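Local coordinates for protein thermostable carboxypeptidase 1 (Pyrococcus furiosus, PDB 1KA2) that removes amino acids one at a time, with broad specificity, from the C-terminus of peptides, as a cobalt-dependent homodimeric metallocarboxypeptidase, at residues 101-104 and 105-108; 145-148 and 149-153. All coordinates share one frame; numbering follows the deposited sequence.

In the fold
Interaction 1 (101-108) comes first along the chain and forms the opening turns of helix 102-124. Interaction 2 (145-153) follows it in series, at the end of helix 132-149 and in the loop that leads to helix 155-163. The two helices are successive in this largely helical fold. The centres of the interactions are about 16 Å apart, and the two contacts meet directly. Tyr148 packs on both Pro101 and Phe104, and the Phe104 ring also reaches Ala145. The start of one helix is therefore packed against the end of the next. Both contacts lie away from the metal site; they join two successive helices near the surface.

Interaction 1. Residues 101-104 and 105-108; sequences PPEF and IREV
Val108 CG2 sits over one face of the Phe104 ring in a CH-pi contact, 4.1 Å from the ring centroid and displaced toward the rim. Phe104 CG lies anti to the backbone N (chi1 -175°), which swings the ring along the helix toward Val108. Glu107 OE2 approaches Phe104 CD1 obliquely at 3.8 Å, and the Glu107 carboxylate plane stands nearly perpendicular to the ring. The guanidinium of Arg106 is met at its edge by the carboxylate of Glu103, and the two planes are 23° apart. The salt bridge is bidentate. Arg106 NE donates to the syn side of Glu103 OE1 at a short 2.5 Å, and Arg106 NH2 makes a weak, equally short bond to Glu103 OE2. Bends in both chains bring these ends together on the exposed side of the helix. Pro101 is the N-cap residue. The i to i+4 bonds begin with its carbonyl, where Pro101 O accepts Ile105 N at 3.0 Å. They run on to Phe104 O, which accepts Val108 N at 2.9 Å. These are the first turns of helix 102-124. The buried Phe104 ring packs on Leu141 and Tyr148 of helix 132-149, and Glu107 forms a salt bridge with Arg144 of that helix.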
loop_
_atom_site.group_PDB
_atom_site.type_symbol
_atom_site.label_atom_id
_atom_site.label_comp_id
_atom_site.label_asym_id
_atom_site.label_seq_id
_atom_site.Cartn_x
_atom_site.Cartn_y
_atom_site.Cartn_z
ATOM N N PRO A 101 -28.044 14.242 2.835
ATOM C CA PRO A 101 -28.656 13.390 3.858
ATOM C C PRO A 101 -28.024 12.002 3.728
ATOM O O PRO A 101 -27.761 11.544 2.617
ATOM C CB PRO A 101 -30.130 13.374 3.458
ATOM C CG PRO A 101 -30.310 14.680 2.754
ATOM C CD PRO A 101 -29.063 14.792 1.926
ATOM N N PRO A 102 -27.761 11.322 4.855
ATOM C CA PRO A 102 -27.160 9.989 4.773
ATOM C C PRO A 102 -27.899 9.071 3.794
ATOM O O PRO A 102 -27.296 8.196 3.177
ATOM C CB PRO A 102 -27.210 9.487 6.222
ATOM C CG PRO A 102 -28.315 10.294 6.846
ATOM C CD PRO A 102 -28.086 11.662 6.247
ATOM N N GLU A 103 -29.203 9.269 3.643
ATOM C CA GLU A 103 -29.939 8.434 2.709
ATOM C C GLU A 103 -29.555 8.762 1.275
ATOM O O GLU A 103 -29.452 7.866 0.433
ATOM C CB GLU A 103 -31.452 8.592 2.885
ATOM C CG GLU A 103 -32.041 7.573 3.844
ATOM C CD GLU A 103 -31.597 6.144 3.532
ATOM O OE1 GLU A 103 -30.773 5.946 2.611
ATOM O OE2 GLU A 103 -32.067 5.210 4.214
ATOM N N PHE A 104 -29.336 10.046 1.011
ATOM C CA PHE A 104 -28.970 10.497 -0.319
ATOM C C PHE A 104 -27.581 9.991 -0.693
ATOM O O PHE A 104 -27.358 9.546 -1.822
ATOM C CB PHE A 104 -29.003 12.016 -0.380
ATOM C CG PHE A 104 -28.756 12.569 -1.754
ATOM C CD1 PHE A 104 -29.646 12.316 -2.791
ATOM C CD2 PHE A 104 -27.646 13.369 -2.005
ATOM C CE1 PHE A 104 -29.439 12.848 -4.052
ATOM C CE2 PHE A 104 -27.431 13.905 -3.262
ATOM C CZ PHE A 104 -28.332 13.646 -4.290
ATOM N N ILE A 105 -26.649 10.071 0.253
ATOM C CA ILE A 105 -25.297 9.588 0.020
ATOM C C ILE A 105 -25.391 8.117 -0.358
ATOM O O ILE A 105 -24.627 7.627 -1.184
ATOM C CB ILE A 105 -24.412 9.738 1.281
ATOM C CG1 ILE A 105 -24.069 11.214 1.488
ATOM C CG2 ILE A 105 -23.149 8.897 1.142
ATOM C CD1 ILE A 105 -23.109 11.462 2.630
ATOM N N ARG A 106 -26.346 7.420 0.245
ATOM C CA ARG A 106 -26.549 6.006 -0.029
ATOM C C ARG A 106 -27.067 5.824 -1.452
ATOM O O ARG A 106 -26.497 5.064 -2.241
ATOM C CB ARG A 106 -27.550 5.422 0.966
ATOM C CG ARG A 106 -27.714 3.926 0.876
ATOM C CD ARG A 106 -29.068 3.563 0.325
ATOM N NE ARG A 106 -30.173 3.932 1.203
ATOM C CZ ARG A 106 -31.094 3.072 1.628
ATOM N NH1 ARG A 106 -31.024 1.798 1.262
ATOM N NH2 ARG A 106 -32.107 3.490 2.374
ATOM N N GLU A 107 -28.146 6.529 -1.775
ATOM C CA GLU A 107 -28.746 6.444 -3.099
ATOM C C GLU A 107 -27.678 6.630 -4.178
ATOM O O GLU A 107 -27.576 5.828 -5.105
ATOM C CB GLU A 107 -29.845 7.507 -3.240
ATOM C CG GLU A 107 -30.625 7.433 -4.546
ATOM C CD GLU A 107 -31.680 8.521 -4.675
ATOM O OE1 GLU A 107 -32.369 8.552 -5.717
ATOM O OE2 GLU A 107 -31.825 9.346 -3.745
ATOM N N VAL A 108 -26.875 7.680 -4.039
ATOM C CA VAL A 108 -25.817 7.980 -4.999
ATOM C C VAL A 108 -24.793 6.857 -5.137
ATOM O O VAL A 108 -24.430 6.478 -6.249
ATOM C CB VAL A 108 -25.089 9.292 -4.627
ATOM C CG1 VAL A 108 -23.785 9.418 -5.410
ATOM C CG2 VAL A 108 -25.992 10.482 -4.933
#

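Interaction 2. Residues 145-148 and 149-153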
loop_
_atom_site.group_PDB
_atom_site.type_symbol
_atom_site.label_atom_id
_atom_site.label_comp_id
_atom_site.label_asym_id
_atom_site.label_seq_id
_atom_site.Cartn_x
_atom_site.Cartn_y
_atom_site.Cartn_z
ATOM N N ALA A 145 -28.652 17.256 -5.813
ATOM C CA ALA A 145 -27.389 17.664 -5.196
ATOM C C ALA A 145 -27.185 19.167 -5.241
ATOM O O ALA A 145 -26.706 19.767 -4.276
ATOM C CB ALA A 145 -26.216 16.954 -5.874
ATOM N N ALA A 146 -27.549 19.772 -6.364
ATOM C CA ALA A 146 -27.413 21.210 -6.510
ATOM C C ALA A 146 -28.293 21.902 -5.468
ATOM O O ALA A 146 -27.881 22.891 -4.856
ATOM C CB ALA A 146 -27.811 21.637 -7.919
ATOM N N GLU A 147 -29.501 21.375 -5.265
ATOM C CA GLU A 147 -30.425 21.947 -4.285
ATOM C C GLU A 147 -29.922 21.730 -2.854
ATOM O O GLU A 147 -30.097 22.592 -1.999
ATOM C CB GLU A 147 -31.831 21.343 -4.446
ATOM C CG GLU A 147 -32.454 21.582 -5.821
ATOM C CD GLU A 147 -32.583 23.056 -6.147
ATOM O OE1 GLU A 147 -32.599 23.405 -7.344
ATOM O OE2 GLU A 147 -32.675 23.869 -5.206
ATOM N N TYR A 148 -29.300 20.583 -2.593
ATOM C CA TYR A 148 -28.775 20.304 -1.257
ATOM C C TYR A 148 -27.599 21.222 -0.947
ATOM O O TYR A 148 -27.453 21.697 0.180
ATOM C CB TYR A 148 -28.333 18.842 -1.145
ATOM C CG TYR A 148 -29.469 17.863 -0.939
ATOM C CD1 TYR A 148 -29.562 16.703 -1.713
ATOM C CD2 TYR A 148 -30.432 18.077 0.051
ATOM C CE1 TYR A 148 -30.589 15.774 -1.507
ATOM C CE2 TYR A 148 -31.464 17.156 0.267
ATOM C CZ TYR A 148 -31.534 16.007 -0.516
ATOM O OH TYR A 148 -32.542 15.094 -0.315
ATOM N N LEU A 149 -26.769 21.470 -1.958
ATOM C CA LEU A 149 -25.602 22.333 -1.808
ATOM C C LEU A 149 -25.986 23.807 -1.689
ATOM O O LEU A 149 -25.445 24.527 -0.849
ATOM C CB LEU A 149 -24.657 22.161 -3.004
ATOM C CG LEU A 149 -23.617 21.030 -3.073
ATOM C CD1 LEU A 149 -23.765 20.061 -1.922
ATOM C CD2 LEU A 149 -23.769 20.314 -4.406
ATOM N N GLY A 150 -26.915 24.249 -2.536
ATOM C CA GLY A 150 -27.340 25.636 -2.520
ATOM C C GLY A 150 -26.612 26.392 -3.614
ATOM O O GLY A 150 -25.508 26.004 -3.991
ATOM N N TYR A 151 -27.214 27.463 -4.125
ATOM C CA TYR A 151 -26.599 28.249 -5.198
ATOM C C TYR A 151 -27.327 29.572 -5.409
ATOM O O TYR A 151 -28.539 29.658 -5.223
ATOM C CB TYR A 151 -26.632 27.439 -6.491
ATOM C CG TYR A 151 -28.016 26.930 -6.826
ATOM C CD1 TYR A 151 -28.916 27.717 -7.551
ATOM C CD2 TYR A 151 -28.445 25.676 -6.382
ATOM C CE1 TYR A 151 -30.212 27.265 -7.827
ATOM C CE2 TYR A 151 -29.736 25.215 -6.649
ATOM C CZ TYR A 151 -30.615 26.016 -7.372
ATOM O OH TYR A 151 -31.897 25.580 -7.631
ATOM N N GLU A 152 -26.594 30.604 -5.813
ATOM C CA GLU A 152 -27.216 31.905 -6.042
ATOM C C GLU A 152 -27.913 31.998 -7.396
ATOM O O GLU A 152 -29.139 32.068 -7.469
ATOM C CB GLU A 152 -26.176 33.032 -5.899
ATOM C CG GLU A 152 -25.416 33.403 -7.171
ATOM C CD GLU A 152 -23.913 33.502 -6.975
ATOM O OE1 GLU A 152 -23.435 33.345 -5.827
ATOM O OE2 GLU A 152 -23.204 33.739 -7.983
ATOM N N GLU A 153 -27.129 31.964 -8.466
ATOM C CA GLU A 153 -27.648 32.086 -9.824
ATOM C C GLU A 153 -28.263 30.813 -10.392
ATOM O O GLU A 153 -29.487 30.671 -10.449
ATOM C CB GLU A 153 -26.532 32.586 -10.747
ATOM C CG GLU A 153 -26.985 33.007 -12.142
ATOM C CD GLU A 153 -27.815 34.285 -12.136
ATOM O OE1 GLU A 153 -27.961 34.906 -11.057
ATOM O OE2 GLU A 153 -28.317 34.671 -13.217
#
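Leu149 N donates to Ala145 O at 2.9 Å, and Leu149 CD2 touches Ala145 CB at 4.4 Å. This is the tight, buried part of the contact. Phe100 packs on both residues. The Leu149 side chain is nearly eclipsed at chi2, so the exact place of CD2 is doubtful. One residue further on, Gly150 N donates to Ala146 O at 2.9 Å. Gly150 then leaves the helix with a positive phi of 99°, at the end of helix 132-149. Beyond Gly150 the backbone runs away from the helix, and the Tyr151 side chain folds back beside its last turn. Its chi1 of 53° places CG between the backbone N and the carbonyl carbon, and the ring reaches back toward Ala146 and Glu147. Ala146 O lies at the ring edge, 3.2 Å from Tyr151 CD2, while Ala146 CB touches Tyr151 CE2 at 4.3 Å. The outer side is more open. Glu147 and Gly150 are exposed, and Glu147 meets Tyr151 through its carboxylate end, brought there by a bend at chi2. The carboxylate and ring planes are 74° apart. Tyr151 OH donates to Glu147 OE1 over 2.3 Å, a doubtfully short length. If the pairing is real, a phenol-to-carboxylate bond probably helps to hold Tyr151 beside the helix end; the distance cannot say how strongly.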